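PDB 3GDC: multicopper oxidase from Arthrobacter sp. FB24, which probably oxidises phenolic or similar reducing substrates as a laccase-type enzyme, passing electrons through its copper centres to reduce dioxygen to water. Local coordinates for residues A[43-48]-A[53-58]; A[91-96]-A[251-256]. One frame throughout, in Å; residues are numbered along the deposited sequence.

Interaction 1: residues A[43-48]-A[53-58]; sequences DKDFEI and IFKGWS
Two pairs of backbone hydrogen bonds, between Lys44 and Gly56 and between Phe46 and Phe54, join 43-48 and 53-58 as the antiparallel arms of a beta hairpin. The shortest runs from Phe54 N to Phe46 O at 2.7 Å, and Lys44 N reaches Gly56 O at 3.0 Å from above the carbonyl plane. At the non-hydrogen-bonded pairs, CA-H...O contacts fill in, among them Asp45 CA to Phe54 O at 3.4 Å.

The polar side chains meet on the face carrying Asp43, Asp45, Lys55 and Trp57. The chain of Lys55 folds back at its last two torsions (chi3 70°, chi4 66°), bringing NZ onto the syn lone pair of Asp45 OD1 in a 3.0 Å salt bridge. Asp43 OD1 lies 3.1 Å from Trp57 CD1, while OD2 is held by Ala85 N. The indole also meets the rings of the copper ligands His88 and His141, and Lys144 makes a cation-pi contact with it. A serine in place of Trp57 would probably deprive these partners of the ring and leave Asp43 OD1 without CD1 beside it.

Phe46, Phe54 and Ile48 bring carbon contacts to the other side, with Ile48 CG1 4.0 Å from Phe54 CB. Lys44 CG lies over one face of the Phe46 ring; at its edge sit Ser58 OG, bonded to Val42 O, and Gly56 CA, 4.2 Å from Phe46 CE2. Back on the Asp45 face, Ile53 CG2 packs on Asp45 CB at 3.6 Å.

Strands 33-49 and 52-59 form the hairpin; Phe54 meets Tyr172 of strand 163-172 edge-to-face, and strand 33-49 continues the sheet to strands 20-27 and 75-82.

Interaction 2: residues A[91-96]-A[251-256]; sequences HFHGVH and GQRGIL. With CU (copper (II) ion), chain E.
The imidazole of His93 lies beside its own backbone N (chi1 -78°), whereas the Arg253 chain leaves between its backbone N and carbonyl carbon (chi1 71°), bends once at the next bond and then runs straight to deliver the guanidinium beside the ring. The two flat groups stand almost perpendicular, with their planes 88° apart. NH1 of Arg253 comes 3.4 Å from His93 ND1, and Arg253 NH2 lies 3.8 Å from His93 CB. Since both nitrogens of the closer pair are donors, they share no hydrogen bond, and each is satisfied by other acceptors.

The other ring nitrogen of His93, NE2, binds copper at 2.0 Å. His93 belongs to a His-X-His motif, His91-Phe92-His93, of the kind that supplies the trinuclear copper cluster of multicopper oxidases. The same copper takes His132 and, from the second subunit, His271, while NE2 of His91 binds another copper together with His222 of that subunit. The cluster is thus built across a subunit interface, as in the trimeric two-domain laccases.

Several bonds fix the rotation of the guanidinium. Arg253 NH1 donates to Gly251 O at 2.8 Å, nearly in line with the carbonyl, and also makes a salt bridge to Asp244 of the second subunit; NE reaches Thr128 O and NH2 reaches His129 ND1. Asp244 of the second subunit probably balances the arginine's positive charge in this buried position. At the backbone angles of Gly251 a CB would collide with the carbonyl O of the preceding residue, and Gly251 O also lies 4.3 Å from His93 CE1.

Interaction 1 and interaction 2 lie on opposite sides of the chain's centre, with their centres 25 Å apart and nearest atoms about 12 Å apart, and they do not touch. Both reach the same mixed sheet, through the 33-49/52-59 hairpin and strand 91-92, and each lies near a different copper centre. The Trp57 side chain is about 5 Å from a copper, next to ligands of the His88, Cys133 and His141 site, a type 1 ligand set, whereas 91-96 contributes to the interface cluster. Between these centres, Cys133 is flanked by His132 and His134, consistent with the electron path to the trinuclear cluster known in this family.

Interaction 1: residues A[43-48]-A[53-58]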
ATOM      1  N   ASP A  43      -0.623 -12.473  31.393  1.00 21.10           N
ATOM      2  CA  ASP A  43       0.644 -11.764  31.330  1.00 21.50           C
ATOM      3  C   ASP A  43       1.749 -12.818  31.399  1.00 21.12           C
ATOM      4  O   ASP A  43       1.740 -13.679  32.281  1.00 21.04           O
ATOM      5  CB  ASP A  43       0.756 -10.776  32.495  1.00 21.81           C
ATOM      6  CG  ASP A  43      -0.363  -9.742  32.502  1.00 23.82           C
ATOM      7  OD1 ASP A  43      -1.008  -9.532  31.449  1.00 24.30           O
ATOM      8  OD2 ASP A  43      -0.600  -9.141  33.577  1.00 26.11           O
ATOM      9  N   LYS A  44       2.679 -12.763  30.452  1.00 20.74           N
ATOM     10  CA  LYS A  44       3.695 -13.805  30.302  1.00 20.63           C
ATOM     11  C   LYS A  44       4.956 -13.206  29.704  1.00 20.80           C
ATOM     12  O   LYS A  44       4.881 -12.420  28.763  1.00 20.48           O
ATOM     13  CB  LYS A  44       3.174 -14.924  29.391  1.00 20.60           C
ATOM     14  CG  LYS A  44       4.116 -16.119  29.219  1.00 21.25           C
ATOM     15  CD  LYS A  44       3.394 -17.329  28.651  1.00 21.20           C
ATOM     16  CE  LYS A  44       4.357 -18.487  28.427  1.00 24.76           C
ATOM     17  NZ  LYS A  44       3.771 -19.563  27.569  1.00 24.70           N
ATOM     18  N   ASP A  45       6.103 -13.598  30.249  1.00 21.39           N
ATOM     19  CA  ASP A  45       7.404 -13.233  29.689  1.00 22.18           C
ATOM     20  C   ASP A  45       7.803 -14.201  28.586  1.00 21.34           C
ATOM     21  O   ASP A  45       7.607 -15.414  28.716  1.00 21.45           O
ATOM     22  CB  ASP A  45       8.483 -13.248  30.776  1.00 22.89           C
ATOM     23  CG  ASP A  45       8.339 -12.113  31.768  1.00 26.24           C
ATOM     24  OD1 ASP A  45       7.511 -11.203  31.547  1.00 28.51           O
ATOM     25  OD2 ASP A  45       9.082 -12.122  32.773  1.00 30.29           O
ATOM     26  N   PHE A  46       8.380 -13.649  27.515  1.00 20.82           N
ATOM     27  CA  PHE A  46       8.856 -14.418  26.373  1.00 20.16           C
ATOM     28  C   PHE A  46      10.279 -13.978  26.046  1.00 20.27           C
ATOM     29  O   PHE A  46      10.553 -12.784  25.965  1.00 20.34           O
ATOM     30  CB  PHE A  46       7.968 -14.172  25.151  1.00 19.91           C
ATOM     31  CG  PHE A  46       6.520 -14.552  25.357  1.00 18.42           C
ATOM     32  CD1 PHE A  46       6.097 -15.863  25.155  1.00 18.17           C
ATOM     33  CD2 PHE A  46       5.580 -13.593  25.728  1.00 18.10           C
ATOM     34  CE1 PHE A  46       4.743 -16.227  25.329  1.00 17.67           C
ATOM     35  CE2 PHE A  46       4.230 -13.939  25.916  1.00 16.61           C
ATOM     36  CZ  PHE A  46       3.810 -15.253  25.704  1.00 17.21           C
ATOM     37  N   GLU A  47      11.181 -14.939  25.866  1.00 19.89           N
ATOM     38  CA  GLU A  47      12.526 -14.610  25.413  1.00 20.09           C
ATOM     39  C   GLU A  47      12.561 -14.592  23.890  1.00 20.24           C
ATOM     40  O   GLU A  47      12.698 -15.634  23.257  1.00 20.39           O
ATOM     41  CB  GLU A  47      13.564 -15.586  25.987  1.00 19.88           C
ATOM     42  CG  GLU A  47      14.994 -15.171  25.633  1.00 20.33           C
ATOM     43  CD  GLU A  47      16.057 -15.868  26.466  1.00 22.76           C
ATOM     44  OE1 GLU A  47      15.733 -16.769  27.267  1.00 24.73           O
ATOM     45  OE2 GLU A  47      17.237 -15.500  26.313  1.00 24.41           O
ATOM     46  N   ILE A  48      12.434 -13.398  23.307  1.00 20.75           N
ATOM     47  CA  ILE A  48      12.288 -13.265  21.853  1.00 21.22           C
ATOM     48  C   ILE A  48      13.616 -13.220  21.093  1.00 21.96           C
ATOM     49  O   ILE A  48      13.689 -13.593  19.912  1.00 21.77           O
ATOM     50  CB  ILE A  48      11.396 -12.054  21.474  1.00 21.25           C
ATOM     51  CG1 ILE A  48      11.888 -10.776  22.165  1.00 21.34           C
ATOM     52  CG2 ILE A  48       9.928 -12.356  21.847  1.00 20.90           C
ATOM     53  CD1 ILE A  48      11.485  -9.478  21.478  1.00 22.64           C
ATOM     54  N   ILE A  53      14.023 -10.256  27.216  1.00 22.67           N
ATOM     55  CA  ILE A  53      12.775 -10.767  27.771  1.00 22.74           C
ATOM     56  C   ILE A  53      11.661  -9.765  27.525  1.00 22.97           C
ATOM     57  O   ILE A  53      11.670  -8.659  28.071  1.00 23.45           O
ATOM     58  CB  ILE A  53      12.878 -11.070  29.279  1.00 22.90           C
ATOM     59  CG1 ILE A  53      14.072 -11.995  29.582  1.00 23.03           C
ATOM     60  CG2 ILE A  53      11.559 -11.656  29.796  1.00 22.38           C
ATOM     61  CD1 ILE A  53      14.089 -13.301  28.785  1.00 24.44           C
ATOM     62  N   PHE A  54      10.711 -10.170  26.692  1.00 22.19           N
ATOM     63  CA  PHE A  54       9.579  -9.328  26.335  1.00 21.56           C
ATOM     64  C   PHE A  54       8.441  -9.631  27.313  1.00 21.34           C
ATOM     65  O   PHE A  54       8.027 -10.780  27.434  1.00 21.56           O
ATOM     66  CB  PHE A  54       9.155  -9.617  24.892  1.00 21.08           C
ATOM     67  CG  PHE A  54       8.051  -8.726  24.390  1.00 21.04           C
ATOM     68  CD1 PHE A  54       8.323  -7.417  24.000  1.00 20.77           C
ATOM     69  CD2 PHE A  54       6.746  -9.203  24.292  1.00 20.08           C
ATOM     70  CE1 PHE A  54       7.299  -6.580  23.531  1.00 22.33           C
ATOM     71  CE2 PHE A  54       5.718  -8.375  23.818  1.00 20.43           C
ATOM     72  CZ  PHE A  54       5.994  -7.068  23.447  1.00 20.07           C
ATOM     73  N   LYS A  55       7.978  -8.603  28.032  1.00 21.21           N
ATOM     74  CA  LYS A  55       6.835  -8.735  28.943  1.00 21.60           C
ATOM     75  C   LYS A  55       5.560  -8.627  28.111  1.00 20.86           C
ATOM     76  O   LYS A  55       5.115  -7.526  27.763  1.00 21.80           O
ATOM     77  CB  LYS A  55       6.866  -7.663  30.037  1.00 21.87           C
ATOM     78  CG  LYS A  55       8.189  -7.604  30.823  1.00 24.68           C
ATOM     79  CD  LYS A  55       8.024  -6.885  32.163  1.00 28.28           C
ATOM     80  CE  LYS A  55       7.199  -7.713  33.160  1.00 30.73           C
ATOM     81  NZ  LYS A  55       7.887  -8.969  33.582  1.00 32.83           N
ATOM     82  N   GLY A  56       5.018  -9.783  27.749  1.00 20.27           N
ATOM     83  CA  GLY A  56       3.869  -9.851  26.861  1.00 18.69           C
ATOM     84  C   GLY A  56       2.526  -9.907  27.568  1.00 17.64           C
ATOM     85  O   GLY A  56       2.428 -10.273  28.741  1.00 17.35           O
ATOM     86  N   TRP A  57       1.506  -9.473  26.835  1.00 17.31           N
ATOM     87  CA  TRP A  57       0.119  -9.716  27.168  1.00 17.07           C
ATOM     88  C   TRP A  57      -0.354 -10.660  26.069  1.00 16.78           C
ATOM     89  O   TRP A  57      -0.335 -10.297  24.885  1.00 16.09           O
ATOM     90  CB  TRP A  57      -0.682  -8.422  27.101  1.00 17.64           C
ATOM     91  CG  TRP A  57      -0.351  -7.407  28.155  1.00 17.72           C
ATOM     92  CD1 TRP A  57       0.296  -7.619  29.344  1.00 19.63           C
ATOM     93  CD2 TRP A  57      -0.681  -6.014  28.123  1.00 19.30           C
ATOM     94  NE1 TRP A  57       0.400  -6.437  30.048  1.00 20.30           N
ATOM     95  CE2 TRP A  57      -0.192  -5.438  29.322  1.00 18.97           C
ATOM     96  CE3 TRP A  57      -1.327  -5.193  27.189  1.00 17.61           C
ATOM     97  CZ2 TRP A  57      -0.335  -4.072  29.612  1.00 19.66           C
ATOM     98  CZ3 TRP A  57      -1.478  -3.840  27.481  1.00 19.11           C
ATOM     99  CH2 TRP A  57      -0.975  -3.292  28.677  1.00 19.66           C
ATOM    100  N   SER A  58      -0.757 -11.862  26.445  1.00 16.33           N
ATOM    101  CA  SER A  58      -1.022 -12.894  25.452  1.00 16.58           C
ATOM    102  C   SER A  58      -2.342 -13.603  25.688  1.00 16.57           C
ATOM    103  O   SER A  58      -2.767 -13.781  26.827  1.00 18.05           O
ATOM    104  CB  SER A  58       0.101 -13.932  25.450  1.00 16.69           C
ATOM    105  OG  SER A  58       0.136 -14.638  26.673  1.00 18.34           O
TER

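Interaction 2: residues A[91-96]-A[251-256]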
ATOM      1  N   HIS A  91     -11.631  -7.859  20.210  1.00 16.04           N
ATOM      2  CA  HIS A  91     -12.314  -7.307  19.071  1.00 16.53           C
ATOM      3  C   HIS A  91     -12.041  -8.173  17.841  1.00 16.52           C
ATOM      4  O   HIS A  91     -10.884  -8.346  17.427  1.00 15.49           O
ATOM      5  CB  HIS A  91     -11.849  -5.872  18.818  1.00 16.32           C
ATOM      6  CG  HIS A  91     -12.332  -5.329  17.522  1.00 17.21           C
ATOM      7  ND1 HIS A  91     -13.668  -5.101  17.268  1.00 16.33           N
ATOM      8  CD2 HIS A  91     -11.671  -5.022  16.384  1.00 17.91           C
ATOM      9  CE1 HIS A  91     -13.805  -4.646  16.037  1.00 19.09           C
ATOM     10  NE2 HIS A  91     -12.610  -4.596  15.476  1.00 19.80           N
ATOM     11  N   PHE A  92     -13.095  -8.723  17.257  1.00 16.64           N
ATOM     12  CA  PHE A  92     -12.952  -9.558  16.074  1.00 17.59           C
ATOM     13  C   PHE A  92     -13.129  -8.756  14.788  1.00 18.39           C
ATOM     14  O   PHE A  92     -13.951  -7.840  14.726  1.00 18.27           O
ATOM     15  CB  PHE A  92     -13.979 -10.701  16.093  1.00 18.05           C
ATOM     16  CG  PHE A  92     -13.581 -11.850  16.954  1.00 18.58           C
ATOM     17  CD1 PHE A  92     -12.957 -12.969  16.397  1.00 20.72           C
ATOM     18  CD2 PHE A  92     -13.822 -11.823  18.325  1.00 19.34           C
ATOM     19  CE1 PHE A  92     -12.582 -14.047  17.196  1.00 19.38           C
ATOM     20  CE2 PHE A  92     -13.440 -12.904  19.134  1.00 21.16           C
ATOM     21  CZ  PHE A  92     -12.819 -14.007  18.563  1.00 20.31           C
ATOM     22  N   HIS A  93     -12.359  -9.112  13.764  1.00 18.64           N
ATOM     23  CA  HIS A  93     -12.623  -8.655  12.410  1.00 19.62           C
ATOM     24  C   HIS A  93     -13.580  -9.675  11.818  1.00 20.64           C
ATOM     25  O   HIS A  93     -13.230 -10.834  11.627  1.00 22.84           O
ATOM     26  CB  HIS A  93     -11.331  -8.563  11.588  1.00 19.60           C
ATOM     27  CG  HIS A  93     -10.513  -7.343  11.879  1.00 19.14           C
ATOM     28  ND1 HIS A  93     -10.148  -6.448  10.897  1.00 19.71           N
ATOM     29  CD2 HIS A  93      -9.999  -6.863  13.037  1.00 19.26           C
ATOM     30  CE1 HIS A  93      -9.428  -5.480  11.432  1.00 20.29           C
ATOM     31  NE2 HIS A  93      -9.329  -5.703  12.732  1.00 19.51           N
ATOM     32  N   GLY A  94     -14.813  -9.255  11.589  1.00 20.66           N
ATOM     33  CA  GLY A  94     -15.856 -10.158  11.121  1.00 20.12           C
ATOM     34  C   GLY A  94     -17.175  -9.461  11.383  1.00 19.93           C
ATOM     35  O   GLY A  94     -17.192  -8.406  12.008  1.00 20.43           O
ATOM     36  N   VAL A  95     -18.266 -10.037  10.891  1.00 19.82           N
ATOM     37  CA  VAL A  95     -19.590  -9.430  11.066  1.00 19.67           C
ATOM     38  C   VAL A  95     -20.201  -9.907  12.383  1.00 19.82           C
ATOM     39  O   VAL A  95     -20.245 -11.112  12.658  1.00 19.48           O
ATOM     40  CB  VAL A  95     -20.517  -9.673   9.835  1.00 19.88           C
ATOM     41  CG1 VAL A  95     -21.946  -9.205  10.120  1.00 20.54           C
ATOM     42  CG2 VAL A  95     -19.971  -8.954   8.614  1.00 19.95           C
ATOM     43  N   HIS A  96     -20.612  -8.948  13.211  1.00 19.39           N
ATOM     44  CA  HIS A  96     -21.157  -9.221  14.545  1.00 20.09           C
ATOM     45  C   HIS A  96     -21.971  -8.021  15.015  1.00 20.10           C
ATOM     46  O   HIS A  96     -21.885  -6.930  14.441  1.00 19.81           O
ATOM     47  CB  HIS A  96     -20.044  -9.543  15.568  1.00 20.07           C
ATOM     48  CG  HIS A  96     -18.936  -8.535  15.594  1.00 19.94           C
ATOM     49  ND1 HIS A  96     -17.664  -8.816  15.141  1.00 20.40           N
ATOM     50  CD2 HIS A  96     -18.908  -7.248  16.018  1.00 20.50           C
ATOM     51  CE1 HIS A  96     -16.905  -7.743  15.271  1.00 20.75           C
ATOM     52  NE2 HIS A  96     -17.636  -6.776  15.797  1.00 21.55           N
ATOM     53  N   GLY A 251      -3.902  -4.679   9.980  1.00 15.13           N
ATOM     54  CA  GLY A 251      -5.316  -5.013   9.800  1.00 15.23           C
ATOM     55  C   GLY A 251      -5.587  -5.678   8.464  1.00 15.55           C
ATOM     56  O   GLY A 251      -6.605  -6.349   8.322  1.00 15.89           O
ATOM     57  N   GLN A 252      -4.690  -5.503   7.485  1.00 15.18           N
ATOM     58  CA  GLN A 252      -4.826  -6.213   6.211  1.00 15.93           C
ATOM     59  C   GLN A 252      -4.256  -7.623   6.306  1.00 15.35           C
ATOM     60  O   GLN A 252      -3.370  -7.900   7.109  1.00 16.04           O
ATOM     61  CB  GLN A 252      -4.201  -5.453   5.023  1.00 14.95           C
ATOM     62  CG  GLN A 252      -4.952  -4.170   4.628  1.00 17.60           C
ATOM     63  CD  GLN A 252      -4.395  -3.493   3.381  1.00 17.83           C
ATOM     64  OE1 GLN A 252      -5.143  -3.132   2.465  1.00 24.33           O
ATOM     65  NE2 GLN A 252      -3.090  -3.324   3.333  1.00 16.96           N
ATOM     66  N   ARG A 253      -4.789  -8.500   5.475  1.00 15.13           N
ATOM     67  CA  ARG A 253      -4.468  -9.921   5.513  1.00 14.39           C
ATOM     68  C   ARG A 253      -4.998 -10.539   4.236  1.00 13.86           C
ATOM     69  O   ARG A 253      -5.778  -9.909   3.517  1.00 14.05           O
ATOM     70  CB  ARG A 253      -5.027 -10.606   6.776  1.00 13.85           C
ATOM     71  CG  ARG A 253      -6.552 -10.778   6.833  1.00 14.77           C
ATOM     72  CD  ARG A 253      -7.244  -9.481   7.211  1.00 16.14           C
ATOM     73  NE  ARG A 253      -8.686  -9.666   7.410  1.00 13.58           N
ATOM     74  CZ  ARG A 253      -9.544  -8.684   7.669  1.00 16.37           C
ATOM     75  NH1 ARG A 253      -9.129  -7.424   7.783  1.00 16.13           N
ATOM     76  NH2 ARG A 253     -10.835  -8.967   7.822  1.00 14.55           N
ATOM     77  N   GLY A 254      -4.554 -11.750   3.927  1.00 12.95           N
ATOM     78  CA  GLY A 254      -4.985 -12.406   2.697  1.00 13.38           C
ATOM     79  C   GLY A 254      -4.469 -13.818   2.589  1.00 13.75           C
ATOM     80  O   GLY A 254      -3.776 -14.308   3.487  1.00 14.31           O
ATOM     81  N   ILE A 255      -4.812 -14.475   1.490  1.00 13.94           N
ATOM     82  CA  ILE A 255      -4.343 -15.820   1.228  1.00 14.23           C
ATOM     83  C   ILE A 255      -3.346 -15.796   0.080  1.00 14.63           C
ATOM     84  O   ILE A 255      -3.595 -15.141  -0.939  1.00 14.74           O
ATOM     85  CB  ILE A 255      -5.506 -16.777   0.879  1.00 14.34           C
ATOM     86  CG1 ILE A 255      -6.497 -16.825   2.049  1.00 13.89           C
ATOM     87  CG2 ILE A 255      -4.967 -18.162   0.531  1.00 15.38           C
ATOM     88  CD1 ILE A 255      -7.787 -17.614   1.760  1.00 15.78           C
ATOM     89  N   LEU A 256      -2.224 -16.492   0.263  1.00 15.43           N
ATOM     90  CA  LEU A 256      -1.282 -16.735  -0.826  1.00 16.44           C
ATOM     91  C   LEU A 256      -1.358 -18.203  -1.207  1.00 16.82           C
ATOM     92  O   LEU A 256      -1.403 -19.071  -0.329  1.00 16.77           O
ATOM     93  CB  LEU A 256       0.167 -16.412  -0.441  1.00 16.87           C
ATOM     94  CG  LEU A 256       0.665 -15.472   0.659  1.00 20.07           C
ATOM     95  CD1 LEU A 256       2.022 -14.911   0.261  1.00 18.95           C
ATOM     96  CD2 LEU A 256      -0.278 -14.353   1.067  1.00 19.96           C
TER
HETATM   97 CU    CU E 303      -8.200  -4.430  13.844  0.60 22.02          CU